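Local coordinates for VC0179-like protein (Escherichia coli, PDB 4XJ6), which probably joins two nucleoside triphosphates into a cyclic dinucleotide, as a bacterial homologue of cyclic GMP-AMP synthase with a nucleotidyltransferase domain, at residues Met194-Lys199 against Arg250-Ser255; Asp98-Phe103 against Pro145-Thr150; Glu39-Val44 against Pro105-Gln110. All coordinates share one frame; numbering follows the deposited sequence.

The three contacts are made on or beside the sheet of the nucleotidyltransferase fold. Contacts 1 and 3 reach the same mixed sheet and the same nucleotide, GH3 of chain E, with centres about 16 Å apart; Tyr195 OH of contact 1 lies 2.7 Å from Gln110 OE1 of contact 3, a probable hydrogen bond that links two residues of the pocket. Contact 2, whose centre is about 11 Å from that of contact 1, touches it away from the nucleotides, for instance where Lys199 CB packs 3.4 Å from Phe103 CZ. Contacts 2 and 3 are linked by sequence, since helix 94-102 leads into strand 106-110. The side chain of Tyr195 is about 10 Å from a bound magnesium ion.

Contact 1 (Met194-Lys199 against Arg250-Ser255); sequences MYAIPK and RRWSVS. With GH3 (3'-deoxy-guanosine-5'-triphosphate), chain E.
Ala196 and Trp252 make the apolar part of this contact. The methyl CB of Ala196 approaches the six-membered ring of the indole at an oblique angle, 3.6 Å from Trp252 CZ3 and almost as near to CH2. With CG anti to its carbonyl carbon (chi1 -62°), Trp252 sends the benzo end of its indole across to the other segment.

A second, polar-to-aromatic approach joins Tyr195 and Ser255. The backbone O of Ser255 lies at the edge of the phenol ring, near its plane, 3.5 Å from Tyr195 CE1.

Hydrogen bonds are made through the guanine of GH3 in chain E, which lies against both segments. N1 donates to Ser255 OG at 2.7 Å and nearly straight (165°), while weak bonds run from N2 to both the OG and the O of Ser255. N2 also points at Tyr195 OH in the plane of the phenol ring (161°), but the 2.5 Å separation is too short to be trusted. The N1-H is a feature that adenine lacks, consistent with this part of the pocket reading guanine.

No backbone hydrogen bond crosses directly, because strand 242-244 lies between strands 188-198 and 252-254 and pairs antiparallel with both. Leu152 of helix 149-166 and Pro145 pack against Trp252, and Tyr135 of strand 128-138 stacks on the Tyr195 ring.

Contact 2 (Asp98-Phe103 against Pro145-Thr150); sequences DDFIKF and PSIGHT
Ile147 has the largest surface buried here, and it meets helix 94-102 through the end of its longer branch. CD1 sits 3.9 Å from Phe100 CB and equally near the Phe100 backbone N, so the methyl rests against the helix backbone as well as the base of the aromatic side chain. The extended course of Ile147 (chi2 177°) carries CD1 that far.

Asp99 comes next. Its CB flanks the same methyl at 4.3 Å from Ile147 CD1, while its carboxylate turns to Ser146, with OD2 3.3 Å from Ser146 OG. That approach is not itself a hydrogen bond; both atoms are bonded instead to the backbone of Thr139.

Phe100 crosses Ile147 at about a right angle, and CD1 of Ile147 meets the ring obliquely. With CG anti to the backbone N (chi1 -174°), the ring is directed into the core, where Leu151 and Leu155 of helix 149-166, Ala48 and Ala52 of helix 24-57, and Met136 of strand 128-138 touch it. Gly148, which follows Ile147, is the N-cap of helix 149-166, so the contact joins the approach to that helix to the last turn of helix 94-102.

Chemically, an apolar methyl contact lies beside a polar pair: the backbone N of Thr139 bonds one carboxylate oxygen, OD2, and its O bonds the serine hydroxyl, which would offset part of the cost of burying Asp99.

Contact 3 (Glu39-Val44 against Pro105-Gln110); sequences ERTRDV and PRFWTQ. With GH3 (3'-deoxy-guanosine-5'-triphosphate), chain E; GH3 (3'-deoxy-guanosine-5'-triphosphate), chain D.
Phe107 points its ring edge at helix 24-57, where it meets the side chains of Thr41 and Arg42. Thr41 CG2 lies in the plane of the ring, 3.8 Å from Phe107 CE1, and Thr41 CB is just as close to CZ. The methyl is turned to the ring edge because CG2 is anti to the backbone N, leaving OG1 to bond to Ser159 OG of helix 149-166 and to Val37 O one turn back.

Arg42 approaches the neighbouring part of the rim. Its CG is 3.5 Å from Phe107 CE2, again near the ring plane, so it is the aliphatic chain that makes the closest touch. A bend at chi3 (-84°) then brings the guanidinium alongside the CD2-CE2 edge, with NH1 3.7 Å from Phe107 CD2. The two planes stand 87° apart, and the ring meets the guanidinium obliquely; the geometry is therefore not that of a flat stack.

Phe107 belongs to strand 106-110, which pairs antiparallel with strand 128-138, the strand that carries the magnesium ligands Asp129 and Asp131 of the nucleotidyltransferase fold. Phe107 also rests on Asp132 and Thr134 of that neighbour, and so packs between the sheet and helix 24-57.

Three residues further along the chain, Gln110 reaches the nucleotides. Its NE2 donates to O4' of GH3 in chain D at 3.2 Å, with an N-H...acceptor angle of 154°. Gln110 NE2 also lies 3.2 Å from N3 of GH3 in chain E, so one amide nitrogen, at the end of the side chain, faces both nucleotides.

Contact 1 (Met194-Lys199 against Arg250-Ser255)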
loop_
_atom_site.group_PDB
_atom_site.type_symbol
_atom_site.label_atom_id
_atom_site.label_comp_id
_atom_site.label_asym_id
_atom_site.label_seq_id
_atom_site.Cartn_x
_atom_site.Cartn_y
_atom_site.Cartn_z
ATOM N N MET A 194 -5.092 -8.315 -6.565
ATOM C CA MET A 194 -6.205 -9.209 -6.869
ATOM C C MET A 194 -6.148 -10.462 -6.005
ATOM O O MET A 194 -5.140 -11.166 -5.986
ATOM C CB MET A 194 -6.194 -9.589 -8.351
ATOM C CG MET A 194 -7.310 -10.541 -8.755
ATOM S SD MET A 194 -8.916 -9.733 -8.808
ATOM C CE MET A 194 -9.986 -11.098 -8.364
ATOM N N TYR A 195 -7.237 -10.740 -5.295
ATOM C CA TYR A 195 -7.277 -11.875 -4.382
ATOM C C TYR A 195 -8.309 -12.922 -4.762
ATOM O O TYR A 195 -9.365 -12.605 -5.308
ATOM C CB TYR A 195 -7.562 -11.407 -2.955
ATOM C CG TYR A 195 -6.515 -10.492 -2.375
ATOM C CD1 TYR A 195 -5.422 -11.003 -1.688
ATOM C CD2 TYR A 195 -6.627 -9.114 -2.503
ATOM C CE1 TYR A 195 -4.465 -10.171 -1.150
ATOM C CE2 TYR A 195 -5.678 -8.270 -1.966
ATOM C CZ TYR A 195 -4.598 -8.804 -1.291
ATOM O OH TYR A 195 -3.643 -7.970 -0.755
ATOM N N ALA A 196 -7.989 -14.173 -4.451
ATOM C CA ALA A 196 -8.957 -15.258 -4.504
ATOM C C ALA A 196 -9.221 -15.754 -3.087
ATOM O O ALA A 196 -8.288 -15.971 -2.313
ATOM C CB ALA A 196 -8.459 -16.386 -5.387
ATOM N N ILE A 197 -10.496 -15.913 -2.748
ATOM C CA ILE A 197 -10.898 -16.336 -1.408
ATOM C C ILE A 197 -12.013 -17.378 -1.484
ATOM O O ILE A 197 -12.768 -17.402 -2.459
ATOM C CB ILE A 197 -11.365 -15.133 -0.558
ATOM C CG1 ILE A 197 -12.437 -14.333 -1.302
ATOM C CG2 ILE A 197 -10.186 -14.241 -0.204
ATOM C CD1 ILE A 197 -12.969 -13.144 -0.523
ATOM N N PRO A 198 -12.106 -18.259 -0.470
ATOM C CA PRO A 198 -13.152 -19.287 -0.430
ATOM C C PRO A 198 -14.552 -18.697 -0.485
ATOM O O PRO A 198 -14.775 -17.592 0.005
ATOM C CB PRO A 198 -12.914 -19.976 0.912
ATOM C CG PRO A 198 -11.478 -19.787 1.170
ATOM C CD PRO A 198 -11.145 -18.421 0.633
ATOM N N LYS A 199 -15.483 -19.444 -1.067
ATOM C CA LYS A 199 -16.843 -18.969 -1.280
ATOM C C LYS A 199 -17.800 -19.418 -0.180
ATOM O O LYS A 199 -18.976 -19.051 -0.180
ATOM C CB LYS A 199 -17.351 -19.460 -2.635
ATOM C CG LYS A 199 -17.503 -20.969 -2.716
ATOM C CD LYS A 199 -17.727 -21.429 -4.144
ATOM C CE LYS A 199 -18.221 -22.865 -4.196
ATOM N NZ LYS A 199 -17.242 -23.819 -3.606
ATOM N N ARG A 250 5.824 -17.685 -9.969
ATOM C CA ARG A 250 4.762 -18.108 -9.065
ATOM C C ARG A 250 3.464 -17.387 -9.414
ATOM O O ARG A 250 3.440 -16.162 -9.540
ATOM C CB ARG A 250 5.149 -17.840 -7.609
ATOM C CG ARG A 250 6.496 -18.426 -7.214
ATOM C CD ARG A 250 7.090 -17.687 -6.025
ATOM N NE ARG A 250 8.543 -17.824 -5.974
ATOM C CZ ARG A 250 9.196 -18.584 -5.102
ATOM N NH1 ARG A 250 8.529 -19.280 -4.190
ATOM N NH2 ARG A 250 10.522 -18.643 -5.135
ATOM N N ARG A 251 2.390 -18.152 -9.576
ATOM C CA ARG A 251 1.098 -17.596 -9.958
ATOM C C ARG A 251 0.358 -17.017 -8.758
ATOM O O ARG A 251 -0.153 -15.898 -8.809
ATOM C CB ARG A 251 0.239 -18.665 -10.638
ATOM C CG ARG A 251 0.782 -19.142 -11.977
ATOM C CD ARG A 251 -0.013 -20.325 -12.508
ATOM N NE ARG A 251 0.104 -21.491 -11.637
ATOM C CZ ARG A 251 -0.441 -22.675 -11.894
ATOM N NH1 ARG A 251 -1.146 -22.856 -13.004
ATOM N NH2 ARG A 251 -0.282 -23.679 -11.042
ATOM N N TRP A 252 0.302 -17.786 -7.676
ATOM C CA TRP A 252 -0.399 -17.353 -6.475
ATOM C C TRP A 252 0.534 -17.279 -5.271
ATOM O O TRP A 252 1.535 -17.993 -5.198
ATOM C CB TRP A 252 -1.565 -18.293 -6.157
ATOM C CG TRP A 252 -2.632 -18.346 -7.214
ATOM C CD1 TRP A 252 -2.744 -19.261 -8.220
ATOM C CD2 TRP A 252 -3.746 -17.458 -7.357
ATOM N NE1 TRP A 252 -3.852 -18.994 -8.986
ATOM C CE2 TRP A 252 -4.486 -17.890 -8.475
ATOM C CE3 TRP A 252 -4.188 -16.332 -6.653
ATOM C CZ2 TRP A 252 -5.644 -17.243 -8.902
ATOM C CZ3 TRP A 252 -5.338 -15.688 -7.080
ATOM C CH2 TRP A 252 -6.050 -16.146 -8.194
ATOM N N SER A 253 0.188 -16.406 -4.331
ATOM C CA SER A 253 0.874 -16.328 -3.047
ATOM C C SER A 253 -0.144 -16.131 -1.931
ATOM O O SER A 253 -0.934 -15.186 -1.957
ATOM C CB SER A 253 1.898 -15.192 -3.036
ATOM O OG SER A 253 2.456 -15.017 -1.744
ATOM N N VAL A 254 -0.134 -17.035 -0.958
ATOM C CA VAL A 254 -1.006 -16.894 0.200
ATOM C C VAL A 254 -0.531 -15.719 1.046
ATOM O O VAL A 254 0.518 -15.784 1.693
ATOM C CB VAL A 254 -1.044 -18.178 1.053
ATOM C CG1 VAL A 254 -1.815 -17.935 2.342
ATOM C CG2 VAL A 254 -1.668 -19.322 0.261
ATOM N N SER A 255 -1.304 -14.639 1.027
ATOM C CA SER A 255 -0.943 -13.428 1.749
ATOM C C SER A 255 -2.182 -12.617 2.125
ATOM O O SER A 255 -2.689 -11.830 1.324
ATOM C CB SER A 255 0.011 -12.578 0.909
ATOM O OG SER A 255 0.329 -11.359 1.560
HETATM O O3A GH3 E . 5.226 -1.502 -4.895
HETATM P PA GH3 E . 5.032 -3.082 -4.657
HETATM O O1A GH3 E . 5.839 -3.494 -3.449
HETATM O O2A GH3 E . 5.406 -3.894 -5.875
HETATM O "O5'" GH3 E . 3.466 -3.229 -4.313
HETATM C "C5'" GH3 E . 2.727 -2.117 -3.857
HETATM C "C4'" GH3 E . 1.354 -2.586 -3.401
HETATM O "O4'" GH3 E . 1.268 -3.988 -3.537
HETATM C "C3'" GH3 E . 1.052 -2.289 -1.942
HETATM C "C2'" GH3 E . 0.176 -3.458 -1.517
HETATM O "O2'" GH3 E . -1.185 -3.107 -1.613
HETATM C "C1'" GH3 E . 0.478 -4.565 -2.512
HETATM N N9 GH3 E . 1.326 -5.574 -1.862
HETATM C C8 GH3 E . 2.696 -5.568 -1.919
HETATM N N7 GH3 E . 3.154 -6.632 -1.231
HETATM C C5 GH3 E . 2.097 -7.323 -0.749
HETATM C C6 GH3 E . 2.026 -8.480 0.011
HETATM O O6 GH3 E . 3.060 -9.050 0.355
HETATM N N1 GH3 E . 0.797 -8.983 0.376
HETATM C C2 GH3 E . -0.352 -8.329 -0.016
HETATM N N2 GH3 E . -1.536 -8.825 0.343
HETATM N N3 GH3 E . -0.273 -7.174 -0.775
HETATM C C4 GH3 E . 0.933 -6.675 -1.138
#

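Contact 2 (Asp98-Phe103 against Pro145-Thr150)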
loop_
_atom_site.group_PDB
_atom_site.type_symbol
_atom_site.label_atom_id
_atom_site.label_comp_id
_atom_site.label_asym_id
_atom_site.label_seq_id
_atom_site.Cartn_x
_atom_site.Cartn_y
_atom_site.Cartn_z
ATOM N N ASP A 98 -18.852 -21.818 -12.971
ATOM C CA ASP A 98 -19.961 -21.721 -12.027
ATOM C C ASP A 98 -19.667 -20.694 -10.940
ATOM O O ASP A 98 -20.521 -19.876 -10.597
ATOM C CB ASP A 98 -20.252 -23.084 -11.394
ATOM C CG ASP A 98 -20.893 -24.053 -12.366
ATOM O OD1 ASP A 98 -21.491 -23.590 -13.358
ATOM O OD2 ASP A 98 -20.799 -25.278 -12.137
ATOM N N ASP A 99 -18.452 -20.742 -10.404
ATOM C CA ASP A 99 -18.024 -19.794 -9.384
ATOM C C ASP A 99 -18.005 -18.371 -9.929
ATOM O O ASP A 99 -18.506 -17.444 -9.290
ATOM C CB ASP A 99 -16.639 -20.164 -8.854
ATOM C CG ASP A 99 -16.657 -21.406 -7.985
ATOM O OD1 ASP A 99 -17.713 -21.707 -7.393
ATOM O OD2 ASP A 99 -15.608 -22.078 -7.888
ATOM N N PHE A 100 -17.420 -18.215 -11.114
ATOM C CA PHE A 100 -17.264 -16.909 -11.738
ATOM C C PHE A 100 -18.614 -16.240 -11.966
ATOM O O PHE A 100 -18.779 -15.057 -11.695
ATOM C CB PHE A 100 -16.502 -17.045 -13.059
ATOM C CG PHE A 100 -16.172 -15.730 -13.708
ATOM C CD1 PHE A 100 -15.322 -14.831 -13.088
ATOM C CD2 PHE A 100 -16.700 -15.401 -14.944
ATOM C CE1 PHE A 100 -15.014 -13.623 -13.681
ATOM C CE2 PHE A 100 -16.396 -14.197 -15.545
ATOM C CZ PHE A 100 -15.552 -13.305 -14.913
ATOM N N ILE A 101 -19.576 -17.019 -12.445
ATOM C CA ILE A 101 -20.912 -16.519 -12.750
ATOM C C ILE A 101 -21.716 -16.216 -11.483
ATOM O O ILE A 101 -22.503 -15.267 -11.442
ATOM C CB ILE A 101 -21.686 -17.537 -13.625
ATOM C CG1 ILE A 101 -21.004 -17.689 -14.983
ATOM C CG2 ILE A 101 -23.142 -17.128 -13.804
ATOM C CD1 ILE A 101 -21.568 -18.816 -15.811
ATOM N N LYS A 102 -21.495 -17.010 -10.441
ATOM C CA LYS A 102 -22.304 -16.924 -9.226
ATOM C C LYS A 102 -21.946 -15.749 -8.314
ATOM O O LYS A 102 -22.830 -15.113 -7.741
ATOM C CB LYS A 102 -22.197 -18.235 -8.438
ATOM C CG LYS A 102 -22.971 -18.243 -7.128
ATOM C CD LYS A 102 -22.924 -19.607 -6.457
ATOM C CE LYS A 102 -23.572 -19.560 -5.083
ATOM N NZ LYS A 102 -24.987 -19.100 -5.149
ATOM N N PHE A 103 -20.656 -15.460 -8.174
ATOM C CA PHE A 103 -20.210 -14.480 -7.187
ATOM C C PHE A 103 -19.729 -13.171 -7.797
ATOM O O PHE A 103 -19.121 -13.155 -8.864
ATOM C CB PHE A 103 -19.098 -15.079 -6.324
ATOM C CG PHE A 103 -19.506 -16.325 -5.598
ATOM C CD1 PHE A 103 -20.214 -16.249 -4.410
ATOM C CD2 PHE A 103 -19.192 -17.570 -6.108
ATOM C CE1 PHE A 103 -20.595 -17.397 -3.740
ATOM C CE2 PHE A 103 -19.568 -18.720 -5.444
ATOM C CZ PHE A 103 -20.271 -18.635 -4.260
ATOM N N PRO A 145 -6.391 -21.641 -6.150
ATOM C CA PRO A 145 -7.751 -21.224 -6.509
ATOM C C PRO A 145 -8.229 -21.911 -7.788
ATOM O O PRO A 145 -7.398 -22.357 -8.582
ATOM C CB PRO A 145 -7.611 -19.713 -6.714
ATOM C CG PRO A 145 -6.450 -19.332 -5.870
ATOM C CD PRO A 145 -5.500 -20.485 -5.945
ATOM N N SER A 146 -9.541 -22.005 -7.980
ATOM C CA SER A 146 -10.087 -22.698 -9.144
ATOM C C SER A 146 -9.993 -21.841 -10.404
ATOM O O SER A 146 -9.626 -22.330 -11.472
ATOM C CB SER A 146 -11.540 -23.105 -8.893
ATOM O OG SER A 146 -12.376 -21.968 -8.747
ATOM N N ILE A 147 -10.328 -20.563 -10.271
ATOM C CA ILE A 147 -10.279 -19.633 -11.393
ATOM C C ILE A 147 -8.842 -19.185 -11.674
ATOM O O ILE A 147 -8.101 -18.831 -10.757
ATOM C CB ILE A 147 -11.173 -18.400 -11.132
ATOM C CG1 ILE A 147 -12.630 -18.835 -10.954
ATOM C CG2 ILE A 147 -11.042 -17.388 -12.260
ATOM C CD1 ILE A 147 -13.582 -17.703 -10.630
ATOM N N GLY A 148 -8.457 -19.219 -12.947
ATOM C CA GLY A 148 -7.111 -18.856 -13.357
ATOM C C GLY A 148 -6.714 -17.449 -12.955
ATOM O O GLY A 148 -7.542 -16.534 -12.962
ATOM N N HIS A 149 -5.442 -17.274 -12.605
ATOM C CA HIS A 149 -4.956 -15.989 -12.119
ATOM C C HIS A 149 -4.874 -14.956 -13.239
ATOM O O HIS A 149 -5.119 -13.773 -13.015
ATOM C CB HIS A 149 -3.584 -16.150 -11.454
ATOM C CG HIS A 149 -2.455 -16.325 -12.423
ATOM N ND1 HIS A 149 -1.426 -15.414 -12.539
ATOM C CD2 HIS A 149 -2.196 -17.301 -13.326
ATOM C CE1 HIS A 149 -0.581 -15.823 -13.467
ATOM N NE2 HIS A 149 -1.025 -16.965 -13.962
ATOM N N THR A 150 -4.548 -15.409 -14.446
ATOM C CA THR A 150 -4.419 -14.518 -15.596
ATOM C C THR A 150 -5.749 -13.852 -15.932
ATOM O O THR A 150 -5.796 -12.659 -16.244
ATOM C CB THR A 150 -3.907 -15.272 -16.833
ATOM O OG1 THR A 150 -2.635 -15.861 -16.541
ATOM C CG2 THR A 150 -3.767 -14.329 -18.020
#

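Contact 3 (Glu39-Val44 against Pro105-Gln110)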
loop_
_atom_site.group_PDB
_atom_site.type_symbol
_atom_site.label_atom_id
_atom_site.label_comp_id
_atom_site.label_asym_id
_atom_site.label_seq_id
_atom_site.Cartn_x
_atom_site.Cartn_y
_atom_site.Cartn_z
ATOM N N GLU A 39 -16.498 0.649 -8.854
ATOM C CA GLU A 39 -17.665 0.552 -9.724
ATOM C C GLU A 39 -17.293 0.083 -11.125
ATOM O O GLU A 39 -18.023 -0.687 -11.745
ATOM C CB GLU A 39 -18.384 1.902 -9.791
ATOM C CG GLU A 39 -19.077 2.297 -8.496
ATOM C CD GLU A 39 -19.398 3.776 -8.433
ATOM O OE1 GLU A 39 -18.968 4.519 -9.341
ATOM O OE2 GLU A 39 -20.080 4.197 -7.475
ATOM N N ARG A 40 -16.149 0.548 -11.614
ATOM C CA ARG A 40 -15.665 0.150 -12.929
ATOM C C ARG A 40 -15.267 -1.324 -12.952
ATOM O O ARG A 40 -15.561 -2.041 -13.907
ATOM C CB ARG A 40 -14.483 1.024 -13.350
ATOM C CG ARG A 40 -13.868 0.646 -14.683
ATOM C CD ARG A 40 -14.905 0.656 -15.787
ATOM N NE ARG A 40 -15.537 1.963 -15.941
ATOM C CZ ARG A 40 -15.132 2.891 -16.802
ATOM N NH1 ARG A 40 -14.092 2.658 -17.589
ATOM N NH2 ARG A 40 -15.769 4.052 -16.877
ATOM N N THR A 41 -14.599 -1.772 -11.894
ATOM C CA THR A 41 -14.201 -3.171 -11.781
ATOM C C THR A 41 -15.422 -4.071 -11.644
ATOM O O THR A 41 -15.449 -5.182 -12.169
ATOM C CB THR A 41 -13.265 -3.390 -10.585
ATOM O OG1 THR A 41 -12.102 -2.568 -10.741
ATOM C CG2 THR A 41 -12.842 -4.854 -10.488
ATOM N N ARG A 42 -16.433 -3.582 -10.934
ATOM C CA ARG A 42 -17.705 -4.289 -10.837
ATOM C C ARG A 42 -18.321 -4.463 -12.219
ATOM O O ARG A 42 -18.762 -5.554 -12.583
ATOM C CB ARG A 42 -18.681 -3.546 -9.924
ATOM C CG ARG A 42 -18.595 -3.943 -8.463
ATOM C CD ARG A 42 -19.774 -3.390 -7.673
ATOM N NE ARG A 42 -19.562 -2.010 -7.246
ATOM C CZ ARG A 42 -19.166 -1.662 -6.025
ATOM N NH1 ARG A 42 -18.939 -2.595 -5.110
ATOM N NH2 ARG A 42 -19.001 -0.383 -5.718
ATOM N N ASP A 43 -18.349 -3.372 -12.978
ATOM C CA ASP A 43 -18.851 -3.385 -14.346
ATOM C C ASP A 43 -18.107 -4.397 -15.211
ATOM O O ASP A 43 -18.724 -5.216 -15.891
ATOM C CB ASP A 43 -18.741 -1.992 -14.968
ATOM C CG ASP A 43 -19.753 -1.018 -14.402
ATOM O OD1 ASP A 43 -20.761 -1.474 -13.826
ATOM O OD2 ASP A 43 -19.549 0.204 -14.545
ATOM N N VAL A 44 -16.779 -4.331 -15.179
ATOM C CA VAL A 44 -15.934 -5.222 -15.970
ATOM C C VAL A 44 -16.210 -6.687 -15.646
ATOM O O VAL A 44 -16.376 -7.516 -16.543
ATOM C CB VAL A 44 -14.436 -4.925 -15.739
ATOM C CG1 VAL A 44 -13.568 -6.030 -16.323
ATOM C CG2 VAL A 44 -14.060 -3.568 -16.329
ATOM N N PRO A 105 -17.298 -9.690 -7.364
ATOM C CA PRO A 105 -16.063 -9.304 -6.673
ATOM C C PRO A 105 -16.347 -8.449 -5.440
ATOM O O PRO A 105 -17.291 -7.657 -5.452
ATOM C CB PRO A 105 -15.304 -8.498 -7.733
ATOM C CG PRO A 105 -16.354 -8.016 -8.671
ATOM C CD PRO A 105 -17.375 -9.115 -8.719
ATOM N N ARG A 106 -15.553 -8.616 -4.390
ATOM C CA ARG A 106 -15.665 -7.764 -3.213
ATOM C C ARG A 106 -14.463 -6.829 -3.147
ATOM O O ARG A 106 -13.423 -7.106 -3.742
ATOM C CB ARG A 106 -15.767 -8.600 -1.936
ATOM C CG ARG A 106 -17.179 -8.730 -1.379
ATOM C CD ARG A 106 -18.054 -9.625 -2.248
ATOM N NE ARG A 106 -19.381 -9.807 -1.667
ATOM C CZ ARG A 106 -20.297 -10.647 -2.139
ATOM N NH1 ARG A 106 -20.035 -11.398 -3.203
ATOM N NH2 ARG A 106 -21.479 -10.744 -1.544
ATOM N N PHE A 107 -14.610 -5.720 -2.430
ATOM C CA PHE A 107 -13.539 -4.736 -2.328
ATOM C C PHE A 107 -13.279 -4.348 -0.878
ATOM O O PHE A 107 -14.195 -3.960 -0.156
ATOM C CB PHE A 107 -13.874 -3.489 -3.151
ATOM C CG PHE A 107 -14.193 -3.780 -4.589
ATOM C CD1 PHE A 107 -13.180 -3.894 -5.527
ATOM C CD2 PHE A 107 -15.505 -3.935 -5.002
ATOM C CE1 PHE A 107 -13.471 -4.160 -6.849
ATOM C CE2 PHE A 107 -15.800 -4.199 -6.324
ATOM C CZ PHE A 107 -14.783 -4.311 -7.249
ATOM N N TRP A 108 -12.023 -4.469 -0.460
ATOM C CA TRP A 108 -11.614 -4.087 0.885
ATOM C C TRP A 108 -10.249 -3.418 0.850
ATOM O O TRP A 108 -9.298 -3.950 0.277
ATOM C CB TRP A 108 -11.589 -5.301 1.819
ATOM C CG TRP A 108 -12.948 -5.868 2.099
ATOM C CD1 TRP A 108 -13.996 -5.224 2.689
ATOM C CD2 TRP A 108 -13.404 -7.197 1.814
ATOM N NE1 TRP A 108 -15.077 -6.065 2.781
ATOM C CE2 TRP A 108 -14.740 -7.285 2.250
ATOM C CE3 TRP A 108 -12.814 -8.324 1.229
ATOM C CZ2 TRP A 108 -15.496 -8.446 2.124
ATOM C CZ3 TRP A 108 -13.567 -9.478 1.101
ATOM C CH2 TRP A 108 -14.895 -9.530 1.549
ATOM N N THR A 109 -10.160 -2.246 1.468
ATOM C CA THR A 109 -8.916 -1.490 1.508
ATOM C C THR A 109 -7.943 -2.068 2.534
ATOM O O THR A 109 -8.323 -2.389 3.661
ATOM C CB THR A 109 -9.179 -0.005 1.831
ATOM O OG1 THR A 109 -10.123 0.526 0.894
ATOM C CG2 THR A 109 -7.894 0.799 1.754
ATOM N N GLN A 110 -6.685 -2.212 2.129
ATOM C CA GLN A 110 -5.625 -2.611 3.044
ATOM C C GLN A 110 -4.639 -1.454 3.180
ATOM O O GLN A 110 -4.774 -0.438 2.503
ATOM C CB GLN A 110 -4.924 -3.877 2.543
ATOM C CG GLN A 110 -4.050 -3.646 1.326
ATOM C CD GLN A 110 -3.738 -4.920 0.571
ATOM O OE1 GLN A 110 -4.640 -5.633 0.132
ATOM N NE2 GLN A 110 -2.453 -5.210 0.407
HETATM O O3A GH3 E . 5.226 -1.502 -4.895
HETATM P PA GH3 E . 5.032 -3.082 -4.657
HETATM O O1A GH3 E . 5.839 -3.494 -3.449
HETATM O O2A GH3 E . 5.406 -3.894 -5.875
HETATM O "O5'" GH3 E . 3.466 -3.229 -4.313
HETATM C "C5'" GH3 E . 2.727 -2.117 -3.857
HETATM C "C4'" GH3 E . 1.354 -2.586 -3.401
HETATM O "O4'" GH3 E . 1.268 -3.988 -3.537
HETATM C "C3'" GH3 E . 1.052 -2.289 -1.942
HETATM C "C2'" GH3 E . 0.176 -3.458 -1.517
HETATM O "O2'" GH3 E . -1.185 -3.107 -1.613
HETATM C "C1'" GH3 E . 0.478 -4.565 -2.512
HETATM N N9 GH3 E . 1.326 -5.574 -1.862
HETATM C C8 GH3 E . 2.696 -5.568 -1.919
HETATM N N7 GH3 E . 3.154 -6.632 -1.231
HETATM C C5 GH3 E . 2.097 -7.323 -0.749
HETATM C C6 GH3 E . 2.026 -8.480 0.011
HETATM O O6 GH3 E . 3.060 -9.050 0.355
HETATM N N1 GH3 E . 0.797 -8.983 0.376
HETATM C C2 GH3 E . -0.352 -8.329 -0.016
HETATM N N2 GH3 E . -1.536 -8.825 0.343
HETATM N N3 GH3 E . -0.273 -7.174 -0.775
HETATM C C4 GH3 E . 0.933 -6.675 -1.138
HETATM P PG GH3 D . 1.883 3.837 2.639
HETATM O O1G GH3 D . 3.318 4.245 2.412
HETATM O O2G GH3 D . 1.290 3.251 1.382
HETATM O O3G GH3 D . 1.076 5.047 3.035
HETATM O O3B GH3 D . 1.870 2.751 3.830
HETATM P PB GH3 D . 1.167 1.306 3.682
HETATM O O1B GH3 D . 0.823 0.778 5.053
HETATM O O2B GH3 D . -0.096 1.370 2.862
HETATM O O3A GH3 D . 2.294 0.365 3.012
HETATM P PA GH3 D . 2.162 -0.245 1.529
HETATM O O1A GH3 D . 3.547 -0.450 0.959
HETATM O O2A GH3 D . 1.332 0.634 0.628
HETATM O "O5'" GH3 D . 1.430 -1.669 1.698
HETATM C "C5'" GH3 D . 0.035 -1.758 1.876
HETATM C "C4'" GH3 D . -0.315 -3.142 2.404
HETATM O "O4'" GH3 D . 0.296 -4.121 1.589
HETATM C "C3'" GH3 D . 0.172 -3.393 3.819
HETATM C "C2'" GH3 D . 0.494 -4.872 3.816
HETATM O "O2'" GH3 D . -0.608 -5.603 4.301
HETATM C "C1'" GH3 D . 0.736 -5.223 2.358
HETATM N N9 GH3 D . 2.181 -5.378 2.143
HETATM C C8 GH3 D . 2.992 -4.463 1.525
HETATM N N7 GH3 D . 4.257 -4.946 1.502
HETATM C C5 GH3 D . 4.255 -6.167 2.091
HETATM C C6 GH3 D . 5.262 -7.092 2.330
HETATM O O6 GH3 D . 6.414 -6.852 1.975
HETATM N N1 GH3 D . 4.964 -8.277 2.965
HETATM C C2 GH3 D . 3.672 -8.544 3.361
HETATM N N2 GH3 D . 3.390 -9.693 3.974
HETATM N N3 GH3 D . 2.675 -7.620 3.121
HETATM C C4 GH3 D . 2.957 -6.451 2.498
#